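Local structure of endoglucanase family 5 (Clostridium acetobutylicum ATCC 824, 6PZ7) at residues T173-I178 and I190-Y195; L207-N212 and V216-H221. The protein probably hydrolyses internal beta-1,4-linked glucosidic bonds of cellulose and related plant polysaccharides as a broad-specificity endoglucanase of glycoside hydrolase family 5. All blocks are in the same frame, centred on the assembly; numbering follows the deposited sequence. Where two conformers were deposited one is given.

Contact 1: T173-I178 and I190-Y195; sequences TAVNTI and IMVPTY
V175 and I178 of helix 161-180 meet I190 and V192 of strand 190-193 through methyl groups alone, so no flat side chain enters the interface. The flat group with partners on both faces is the T173 carbonyl, within the helix and away from the strand: it takes two donors from opposite faces, T177 N at 2.9 Å and the hydroxyl T177 OG1 at 2.8 Å. The hydroxyl lies back against the preceding turn and reaches T173 O from 36° above the carbonyl plane. Toward the strand, V175 does the central work. With CG1 anti to the backbone N (chi1 166°), its other branch, CG2, lies across the I190 side chain at 4.0 Å from I190 CG2. The same methyl touches V192 CG1 at 4.2 Å, where the two valines cross at about a right angle; one branch thus bridges both strand residues that point toward the helix. I178 and I190 instead reach for each other tip to tip, I178 CG2 lying 3.8 Å from I190 CD1. M191, between the two strand residues, turns its side chain away and packs on I217 and S219. Helix and strand run nearly antiparallel (165°), their local axes 10.1 Å apart. This is the packing of a (beta/alpha)8 TIM barrel, with helix 161-180 forming the outer return that leads into strand 190-193.

Contact 2: L207-N212 and V216-H221; sequences LVIPNN and VIVSLH
I209 and V216 slide past each other in opposite directions, the isoleucine lying along the flank of the valine. I209 CG2 rests against V216 CB at 3.9 Å and equally close to V216 CG1. The I209 side chain bends at chi2 (-69°), bringing I209 CD1 to 3.9 Å from V218 CG2, and the two side chains cross at about a right angle. V218 CG2 sits in the notch between I209 CD1 and, in one of the two conformers of L207, L207 CD2, which lies 3.7 Å from it. That leucine methyl meets the fork of the valine tip to tip, with V218 CG1 also at 3.9 Å. At the other end P210 CD brushes V216 CG1 more loosely, while the proline ring is backed by L172 and V175 of helix 161-180. P210 and N211 are the two central residues of a type II turn, closed by N212 N to I209 O at 2.9 Å. V216 O takes a hydrogen bond from Q263 NE2, outside the two segments. With no hydrogen bond or charge pair between them, the direct contact of loop and strand is apolar, consistent with the burial of V216 and V218; polar ties of the loop, such as V208 N to N168 OD1, go to helix 161-180 instead.

Contact 1 closes before contact 2 opens along the chain, and their centres lie 7 Å apart on one flank of the barrel. Strands 190-193 and 216-221 are parallel neighbours in its sheet, joined by backbone hydrogen bonds, among them probably I217 N to I190 O (2.8 Å), while V192 packs on V216. Helix and loop are tied in turn by N211 ND2 and N176 OD1. Helix 161-180 covers strand 190-193 and loop 207-212 covers strand 216-221, side by side. At the C-terminal end of segment 216-221, H221 bonds E146, whose Asn-Glu-Pro setting is that of the probable acid/base of family 5, placing the probable active site at the C-terminal mouth of the barrel, along the strands from this apolar layer.

Contact 1: T173-I178 and I190-Y195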
ATOM      1  N   THR A 173     -17.009  -6.511  -3.398  1.00  8.92           N
ATOM      2  CA  THR A 173     -16.851  -7.571  -4.377  1.00  9.53           C
ATOM      3  C   THR A 173     -15.543  -8.308  -4.135  1.00  8.35           C
ATOM      4  O   THR A 173     -15.493  -9.546  -4.143  1.00  8.81           O
ATOM      5  CB  THR A 173     -16.842  -6.975  -5.789  1.00  9.10           C
ATOM      6  OG1 THR A 173     -18.112  -6.377  -6.093  1.00 11.43           O
ATOM      7  CG2 THR A 173     -16.549  -8.044  -6.828  1.00 11.60           C
ATOM      8  N   ALA A 174     -14.453  -7.563  -3.969  1.00  7.89           N
ATOM      9  CA  ALA A 174     -13.149  -8.206  -3.753  1.00  7.54           C
ATOM     10  C   ALA A 174     -13.114  -9.025  -2.464  1.00  7.92           C
ATOM     11  O   ALA A 174     -12.633 -10.157  -2.458  1.00  7.80           O
ATOM     12  CB  ALA A 174     -12.065  -7.153  -3.787  1.00  7.83           C
ATOM     13  N   VAL A 175     -13.618  -8.481  -1.359  1.00  7.35           N
ATOM     14  CA  VAL A 175     -13.641  -9.227  -0.100  1.00  8.80           C
ATOM     15  C   VAL A 175     -14.468 -10.496  -0.243  1.00  7.98           C
ATOM     16  O   VAL A 175     -14.052 -11.582   0.182  1.00  8.90           O
ATOM     17  CB  VAL A 175     -14.146  -8.354   1.068  1.00  8.15           C
ATOM     18  CG1 VAL A 175     -14.481  -9.207   2.271  1.00  9.45           C
ATOM     19  CG2 VAL A 175     -13.099  -7.286   1.429  1.00  8.71           C
ATOM     20  N   ASN A 176     -15.673 -10.390  -0.824  1.00  8.93           N
ATOM     21  CA  ASN A 176     -16.508 -11.579  -0.961  1.00  9.76           C
ATOM     22  C   ASN A 176     -15.831 -12.631  -1.845  1.00  9.12           C
ATOM     23  O   ASN A 176     -15.897 -13.835  -1.574  1.00  9.50           O
ATOM     24  CB  ASN A 176     -17.873 -11.217  -1.544  1.00 10.58           C
ATOM     25  CG  ASN A 176     -18.825 -10.604  -0.519  1.00 10.98           C
ATOM     26  OD1 ASN A 176     -18.652 -10.757   0.671  1.00 13.28           O
ATOM     27  ND2 ASN A 176     -19.847  -9.925  -1.015  1.00 13.71           N
ATOM     28  N   THR A 177     -15.207 -12.191  -2.933  1.00  8.53           N
ATOM     29  CA  THR A 177     -14.520 -13.119  -3.835  1.00  9.29           C
ATOM     30  C   THR A 177     -13.369 -13.819  -3.124  1.00  8.80           C
ATOM     31  O   THR A 177     -13.207 -15.036  -3.227  1.00  9.70           O
ATOM     32  CB  THR A 177     -14.010 -12.375  -5.057  1.00 10.02           C
ATOM     33  OG1 THR A 177     -15.105 -11.798  -5.779  1.00 11.20           O
ATOM     34  CG2 THR A 177     -13.226 -13.249  -6.001  1.00 11.62           C
ATOM     35  N   ILE A 178     -12.558 -13.063  -2.386  1.00  8.21           N
ATOM     36  CA  ILE A 178     -11.478 -13.659  -1.607  1.00  8.78           C
ATOM     37  C   ILE A 178     -12.041 -14.706  -0.666  1.00  8.56           C
ATOM     38  O   ILE A 178     -11.554 -15.853  -0.593  1.00  9.49           O
ATOM     39  CB  ILE A 178     -10.711 -12.552  -0.854  1.00  8.36           C
ATOM     40  CG1 ILE A 178      -9.885 -11.704  -1.832  1.00  7.85           C
ATOM     41  CG2 ILE A 178      -9.851 -13.173   0.244  1.00  8.60           C
ATOM     42  CD1 ILE A 178      -9.503 -10.348  -1.315  1.00  8.40           C
ATOM     43  N   ILE A 190      -7.528  -8.440   5.385  1.00  6.84           N
ATOM     44  CA  ILE A 190      -7.707  -7.769   4.100  1.00  6.88           C
ATOM     45  C   ILE A 190      -7.684  -6.273   4.319  1.00  6.74           C
ATOM     46  O   ILE A 190      -8.435  -5.762   5.152  1.00  8.55           O
ATOM     47  CB  ILE A 190      -9.009  -8.201   3.381  1.00  6.51           C
ATOM     48  CG1 ILE A 190      -9.060  -9.709   3.154  1.00  7.39           C
ATOM     49  CG2 ILE A 190      -9.135  -7.457   2.056  1.00  7.33           C
ATOM     50  CD1 ILE A 190     -10.399 -10.260   2.687  1.00  8.79           C
ATOM     51  N   MET A 191      -6.848  -5.574   3.560  1.00  6.24           N
ATOM     52  CA  MET A 191      -6.819  -4.115   3.545  1.00  6.77           C
ATOM     53  C   MET A 191      -7.688  -3.585   2.412  1.00  6.54           C
ATOM     54  O   MET A 191      -7.636  -4.093   1.285  1.00  6.83           O
ATOM     55  CB  MET A 191      -5.386  -3.606   3.364  1.00  5.98           C
ATOM     56  CG  MET A 191      -4.550  -3.744   4.613  1.00  7.31           C
ATOM     57  SD  MET A 191      -2.752  -3.577   4.376  1.00  8.09           S
ATOM     58  CE  MET A 191      -2.653  -1.936   3.692  1.00  8.27           C
ATOM     59  N   VAL A 192      -8.476  -2.541   2.700  1.00  6.01           N
ATOM     60  CA  VAL A 192      -9.322  -1.870   1.696  1.00  6.26           C
ATOM     61  C   VAL A 192      -9.102  -0.366   1.774  1.00  6.13           C
ATOM     62  O   VAL A 192      -9.075   0.192   2.892  1.00  6.36           O
ATOM     63  CB  VAL A 192     -10.818  -2.185   1.879  1.00  6.62           C
ATOM     64  CG1 VAL A 192     -11.048  -3.680   1.765  1.00  7.66           C
ATOM     65  CG2 VAL A 192     -11.428  -1.619   3.181  1.00  7.97           C
ATOM     66  N   PRO A 193      -8.913   0.314   0.636  1.00  5.45           N
ATOM     67  CA  PRO A 193      -8.701   1.765   0.662  1.00  5.67           C
ATOM     68  C   PRO A 193      -9.989   2.558   0.496  1.00  5.75           C
ATOM     69  O   PRO A 193     -10.992   2.071  -0.035  1.00  6.61           O
ATOM     70  CB  PRO A 193      -7.804   1.992  -0.572  1.00  6.57           C
ATOM     71  CG  PRO A 193      -8.350   0.968  -1.571  1.00  6.32           C
ATOM     72  CD  PRO A 193      -8.680  -0.252  -0.724  1.00  6.04           C
ATOM     73  N   THR A 194      -9.912   3.828   0.923  1.00  6.03           N
ATOM     74  CA  THR A 194     -10.786   4.905   0.488  1.00  6.09           C
ATOM     75  C   THR A 194     -10.513   5.194  -1.001  1.00  6.01           C
ATOM     76  O   THR A 194      -9.560   4.684  -1.607  1.00  6.18           O
ATOM     77  CB  THR A 194     -10.478   6.142   1.319  1.00  6.31           C
ATOM     78  OG1 THR A 194      -9.085   6.403   1.148  1.00  6.51           O
ATOM     79  CG2 THR A 194     -10.802   5.980   2.798  1.00  7.50           C
ATOM     80  N   TYR A 195     -11.305   6.105  -1.567  1.00  6.19           N
ATOM     81  CA  TYR A 195     -11.039   6.662  -2.897  1.00  6.80           C
ATOM     82  C   TYR A 195      -9.607   7.183  -2.909  1.00  6.13           C
ATOM     83  O   TYR A 195      -9.228   7.997  -2.073  1.00  6.73           O
ATOM     84  CB  TYR A 195     -12.015   7.825  -3.176  1.00  7.42           C
ATOM     85  CG  TYR A 195     -11.816   8.421  -4.563  1.00  6.36           C
ATOM     86  CD1 TYR A 195     -10.811   9.320  -4.823  1.00  7.37           C
ATOM     87  CD2 TYR A 195     -12.656   8.067  -5.617  1.00  7.66           C
ATOM     88  CE1 TYR A 195     -10.602   9.848  -6.087  1.00  6.72           C
ATOM     89  CE2 TYR A 195     -12.452   8.591  -6.893  1.00  7.62           C
ATOM     90  CZ  TYR A 195     -11.442   9.488  -7.117  1.00  6.86           C
ATOM     91  OH  TYR A 195     -11.214  10.012  -8.381  1.00  8.11           O
TER

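Contact 2: L207-N212 and V216-H221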
ATOM      1  N   LEU A 207     -16.323   5.741   3.398  1.00  8.37           N
ATOM      2  CA  LEU A 207     -15.888   4.357   3.372  0.54  7.73           C
ATOM      3  C   LEU A 207     -16.855   3.486   4.157  1.00  8.85           C
ATOM      4  O   LEU A 207     -17.199   3.796   5.299  1.00 10.63           O
ATOM      5  CB  LEU A 207     -14.496   4.265   3.979  0.54  8.69           C
ATOM      6  CG  LEU A 207     -13.830   2.911   3.839  0.54  7.22           C
ATOM      7  CD1 LEU A 207     -13.430   2.662   2.397  0.54  6.53           C
ATOM      8  CD2 LEU A 207     -12.632   2.819   4.741  0.54 10.17           C
ATOM      9  N   VAL A 208     -17.238   2.366   3.558  1.00  8.45           N
ATOM     10  CA  VAL A 208     -18.010   1.312   4.214  1.00  9.25           C
ATOM     11  C   VAL A 208     -17.143   0.067   4.264  1.00  8.13           C
ATOM     12  O   VAL A 208     -16.651  -0.393   3.232  1.00  8.97           O
ATOM     13  CB  VAL A 208     -19.337   1.036   3.482  1.00  8.37           C
ATOM     14  CG1 VAL A 208     -20.040  -0.168   4.109  1.00 10.72           C
ATOM     15  CG2 VAL A 208     -20.193   2.277   3.521  1.00 10.24           C
ATOM     16  N   ILE A 209     -16.947  -0.486   5.451  1.00  9.43           N
ATOM     17  CA  ILE A 209     -16.200  -1.740   5.577  1.00 10.35           C
ATOM     18  C   ILE A 209     -17.036  -2.896   5.027  1.00  9.78           C
ATOM     19  O   ILE A 209     -18.139  -3.140   5.543  1.00 11.20           O
ATOM     20  CB  ILE A 209     -15.850  -2.004   7.054  1.00 11.45           C
ATOM     21  CG1 ILE A 209     -15.014  -0.876   7.637  1.00 10.99           C
ATOM     22  CG2 ILE A 209     -15.158  -3.374   7.209  1.00 12.24           C
ATOM     23  CD1 ILE A 209     -13.587  -0.776   7.085  1.00 15.99           C
ATOM     24  N   PRO A 210     -16.575  -3.635   4.020  1.00  9.45           N
ATOM     25  CA  PRO A 210     -17.372  -4.741   3.461  1.00 11.09           C
ATOM     26  C   PRO A 210     -17.883  -5.692   4.524  1.00 11.24           C
ATOM     27  O   PRO A 210     -17.096  -6.244   5.321  1.00 11.23           O
ATOM     28  CB  PRO A 210     -16.383  -5.448   2.514  1.00 12.07           C
ATOM     29  CG  PRO A 210     -15.466  -4.355   2.054  1.00 10.61           C
ATOM     30  CD  PRO A 210     -15.294  -3.465   3.295  1.00  9.83           C
ATOM     31  N   ASN A 211     -19.209  -5.878   4.570  1.00 11.50           N
ATOM     32  CA  ASN A 211     -19.862  -6.815   5.486  1.00 11.90           C
ATOM     33  C   ASN A 211     -19.584  -6.525   6.954  1.00 12.22           C
ATOM     34  O   ASN A 211     -19.806  -7.378   7.814  1.00 12.69           O
ATOM     35  CB  ASN A 211     -19.477  -8.270   5.177  1.00 12.30           C
ATOM     36  CG  ASN A 211     -19.792  -8.664   3.771  1.00 12.12           C
ATOM     37  OD1 ASN A 211     -20.897  -8.413   3.277  1.00 14.92           O
ATOM     38  ND2 ASN A 211     -18.841  -9.291   3.082  1.00 12.20           N
ATOM     39  N   ASN A 212     -19.067  -5.330   7.279  1.00 11.98           N
ATOM     40  CA  ASN A 212     -18.587  -5.057   8.641  1.00 12.41           C
ATOM     41  C   ASN A 212     -17.665  -6.192   9.111  1.00 12.16           C
ATOM     42  O   ASN A 212     -17.679  -6.584  10.268  1.00 13.49           O
ATOM     43  CB  ASN A 212     -19.757  -4.827   9.620  1.00 14.17           C
ATOM     44  CG  ASN A 212     -19.352  -4.002  10.827  1.00 16.18           C
ATOM     45  OD1 ASN A 212     -18.226  -3.527  10.933  1.00 16.17           O
ATOM     46  ND2 ASN A 212     -20.295  -3.793  11.752  1.00 20.11           N
ATOM     47  N   VAL A 216     -11.027  -6.808   8.350  1.00  8.06           N
ATOM     48  CA  VAL A 216     -10.689  -5.786   7.367  1.00  7.45           C
ATOM     49  C   VAL A 216     -10.012  -4.600   8.028  1.00  8.14           C
ATOM     50  O   VAL A 216     -10.459  -4.126   9.089  1.00 10.06           O
ATOM     51  CB  VAL A 216     -11.924  -5.372   6.545  1.00  8.79           C
ATOM     52  CG1 VAL A 216     -11.633  -4.098   5.713  1.00  8.90           C
ATOM     53  CG2 VAL A 216     -12.354  -6.500   5.630  1.00 10.09           C
ATOM     54  N   ILE A 217      -8.917  -4.155   7.425  1.00  7.53           N
ATOM     55  CA  ILE A 217      -8.100  -3.027   7.854  1.00  7.10           C
ATOM     56  C   ILE A 217      -8.234  -1.929   6.804  1.00  7.01           C
ATOM     57  O   ILE A 217      -8.253  -2.234   5.606  1.00  7.56           O
ATOM     58  CB  ILE A 217      -6.647  -3.519   7.940  1.00  7.29           C
ATOM     59  CG1 ILE A 217      -6.470  -4.580   9.019  1.00  8.68           C
ATOM     60  CG2 ILE A 217      -5.665  -2.352   8.153  1.00  8.09           C
ATOM     61  CD1 ILE A 217      -5.242  -5.489   8.833  1.00  9.92           C
ATOM     62  N   VAL A 218      -8.262  -0.673   7.219  1.00  6.80           N
ATOM     63  CA  VAL A 218      -8.313   0.440   6.264  1.00  7.28           C
ATOM     64  C   VAL A 218      -6.915   0.743   5.750  1.00  6.36           C
ATOM     65  O   VAL A 218      -5.966   0.854   6.550  1.00  7.40           O
ATOM     66  CB  VAL A 218      -8.958   1.674   6.922  1.00  8.09           C
ATOM     67  CG1 VAL A 218      -8.896   2.884   6.001  1.00  8.65           C
ATOM     68  CG2 VAL A 218     -10.394   1.373   7.296  1.00  9.06           C
ATOM     69  N   SER A 219      -6.798   0.949   4.441  1.00  6.68           N
ATOM     70  CA  SER A 219      -5.575   1.396   3.796  1.00  6.72           C
ATOM     71  C   SER A 219      -5.648   2.863   3.401  1.00  6.63           C
ATOM     72  O   SER A 219      -6.555   3.268   2.656  1.00  7.10           O
ATOM     73  CB  SER A 219      -5.376   0.569   2.523  1.00  7.75           C
ATOM     74  OG  SER A 219      -4.255   1.074   1.804  1.00  7.49           O
ATOM     75  N   LEU A 220      -4.679   3.648   3.871  1.00  6.05           N
ATOM     76  CA  LEU A 220      -4.550   5.064   3.529  1.00  6.35           C
ATOM     77  C   LEU A 220      -3.127   5.336   3.083  1.00  5.58           C
ATOM     78  O   LEU A 220      -2.186   4.676   3.545  1.00  5.75           O
ATOM     79  CB  LEU A 220      -4.898   5.970   4.729  1.00  6.92           C
ATOM     80  CG  LEU A 220      -6.278   5.763   5.334  1.00  6.31           C
ATOM     81  CD1 LEU A 220      -6.384   6.560   6.632  1.00  8.36           C
ATOM     82  CD2 LEU A 220      -7.375   6.151   4.369  1.00  8.54           C
ATOM     83  N   HIS A 221      -2.944   6.288   2.172  1.00  6.03           N
ATOM     84  CA  HIS A 221      -1.622   6.717   1.720  1.00  5.15           C
ATOM     85  C   HIS A 221      -1.494   8.191   2.065  1.00  5.87           C
ATOM     86  O   HIS A 221      -2.442   8.964   1.854  1.00  6.86           O
ATOM     87  CB  HIS A 221      -1.422   6.510   0.233  1.00  5.81           C
ATOM     88  CG  HIS A 221      -1.487   5.069  -0.162  1.00  5.05           C
ATOM     89  ND1 HIS A 221      -1.508   4.676  -1.481  1.00  6.24           N
ATOM     90  CD2 HIS A 221      -1.551   3.926   0.571  1.00  5.91           C
ATOM     91  CE1 HIS A 221      -1.571   3.351  -1.538  1.00  6.37           C
ATOM     92  NE2 HIS A 221      -1.620   2.872  -0.310  1.00  6.37           N
TER